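Local coordinates for large terminase protein (Enterobacteria phage P22, PDB 4DKW) that drives ATP-powered translocation of viral DNA into empty capsids and, through the nuclease domain described here, cuts the genome to begin and end packaging, at residues 133-137 / 138-142. Sequence-based numbering, arbitrary orientation.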
# COMPACT_ATOMS: atom_id res chain seq x y z
N ARG A 133 -9.79 -2.35 -8.74
CA ARG A 133 -10.77 -1.58 -9.50
C ARG A 133 -12.19 -2.09 -9.25
O ARG A 133 -13.12 -1.30 -9.16
CB ARG A 133 -10.50 -1.61 -11.01
CG ARG A 133 -11.51 -0.75 -11.80
CD ARG A 133 -11.53 -1.03 -13.30
NE ARG A 133 -10.29 -0.62 -13.96
CZ ARG A 133 -9.34 -1.46 -14.33
NH1 ARG A 133 -9.50 -2.77 -14.11
NH2 ARG A 133 -8.24 -1.01 -14.93
N ASP A 134 -12.34 -3.41 -9.16
CA ASP A 134 -13.63 -4.01 -8.85
C ASP A 134 -14.14 -3.50 -7.52
O ASP A 134 -15.29 -3.11 -7.41
CB ASP A 134 -13.55 -5.54 -8.79
CG ASP A 134 -13.35 -6.18 -10.14
OD1 ASP A 134 -13.56 -5.49 -11.17
OD2 ASP A 134 -13.01 -7.38 -10.17
N LEU A 135 -13.26 -3.49 -6.52
CA LEU A 135 -13.61 -3.02 -5.18
C LEU A 135 -14.04 -1.56 -5.22
O LEU A 135 -15.03 -1.19 -4.59
CB LEU A 135 -12.45 -3.21 -4.20
CG LEU A 135 -12.01 -4.65 -3.91
CD1 LEU A 135 -10.73 -4.67 -3.07
CD2 LEU A 135 -13.12 -5.39 -3.19
N MET A 136 -13.31 -0.74 -5.96
CA MET A 136 -13.67 0.67 -6.13
C MET A 136 -15.06 0.83 -6.72
O MET A 136 -15.85 1.63 -6.22
CB MET A 136 -12.66 1.39 -7.03
CG MET A 136 -11.27 1.49 -6.44
SD MET A 136 -10.15 2.19 -7.63
CE MET A 136 -8.60 2.09 -6.73
N LEU A 137 -15.34 0.07 -7.78
CA LEU A 137 -16.61 0.15 -8.50
C LEU A 137 -17.78 -0.33 -7.65
O LEU A 137 -18.88 0.20 -7.73
CB LEU A 137 -16.51 -0.66 -9.80
CG LEU A 137 -15.59 -0.06 -10.86
CD1 LEU A 137 -15.39 -1.05 -11.99
CD2 LEU A 137 -16.14 1.28 -11.35
N GLU A 138 -17.52 -1.33 -6.81
CA GLU A 138 -18.56 -1.89 -5.94
C GLU A 138 -18.75 -1.08 -4.67
O GLU A 138 -19.59 -1.41 -3.84
CB GLU A 138 -18.21 -3.34 -5.58
CG GLU A 138 -18.12 -4.25 -6.79
CD GLU A 138 -17.75 -5.68 -6.43
OE1 GLU A 138 -17.94 -6.07 -5.26
OE2 GLU A 138 -17.29 -6.43 -7.33
N GLY A 139 -17.97 -0.02 -4.51
CA GLY A 139 -18.04 0.81 -3.31
C GLY A 139 -17.35 0.19 -2.10
O GLY A 139 -17.65 0.54 -0.95
N ARG A 140 -16.40 -0.71 -2.34
CA ARG A 140 -15.75 -1.44 -1.26
C ARG A 140 -14.28 -1.12 -1.08
O ARG A 140 -13.56 -1.85 -0.41
CB ARG A 140 -15.96 -2.95 -1.44
CG ARG A 140 -17.44 -3.32 -1.43
CD ARG A 140 -17.70 -4.79 -1.12
NE ARG A 140 -17.32 -5.67 -2.22
CZ ARG A 140 -16.33 -6.55 -2.18
NH1 ARG A 140 -15.61 -6.68 -1.07
NH2 ARG A 140 -16.06 -7.32 -3.23
N PHE A 141 -13.84 -0.02 -1.69
CA PHE A 141 -12.49 0.49 -1.48
C PHE A 141 -12.60 1.99 -1.32
O PHE A 141 -13.01 2.68 -2.25
CB PHE A 141 -11.53 0.14 -2.64
CG PHE A 141 -10.14 0.64 -2.44
CD1 PHE A 141 -9.22 -0.11 -1.71
CD2 PHE A 141 -9.74 1.88 -2.93
CE1 PHE A 141 -7.92 0.36 -1.49
CE2 PHE A 141 -8.45 2.35 -2.73
CZ PHE A 141 -7.54 1.59 -2.00
N LYS A 142 -12.24 2.47 -0.13
CA LYS A 142 -12.31 3.88 0.19
C LYS A 142 -10.93 4.41 0.59
O LYS A 142 -10.11 3.66 1.15
CB LYS A 142 -13.31 4.12 1.33
CG LYS A 142 -14.70 3.57 1.08
CD LYS A 142 -15.41 4.36 -0.00
CE LYS A 142 -16.78 3.78 -0.31
NZ LYS A 142 -17.23 4.21 -1.66
O HOH W 1 -15.55 2.72 -3.75
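L135 lays its CD2 methyl against one face of the R140 guanidinium, toward the rim, 3.5 Å from R140 NH1. The R140 chain, bent at chi3 (-72°), sets the flat group across this leucine and turns its edge to E138. There NE and NH2 approach side-on and both donate to one carboxylate oxygen in a salt bridge, with R140 NH2 3.0 Å from E138 OE1. OE1 lies in the guanidinium plane, whereas the two nitrogens come to it from the same face of the carboxylate, out of its plane. NH1 bonds to the backbone carbonyl of D52, so bonds at its edge hold the group while the methyl packs on a face. On the buried side M136 and F141 lie alongside one another, their ends heading in the same direction. M136 CG lies 3.8 Å from F141 CD2, oblique to the ring, and F141 CB rests 3.8 Å from L135 CB. F54, F150 and F154 continue this apolar layer. A Schellman motif closes helix 125-137: R140 N donates to L135 O at 2.7 Å, while G139 N, at positive phi, reaches M136 O from above the carbonyl plane. Strand 141-144 then starts at once, taking the chain into the sheet of the RNase H-like nuclease domain; the turn lies far from the magnesium site. A water donates to M136 O and F141 O and accepts from K142 NZ. The turn thus satisfies the carbonyls of L135 and M136, and the R140 guanidinium, its rotation fixed by E138 and D52, probably helps cover L135.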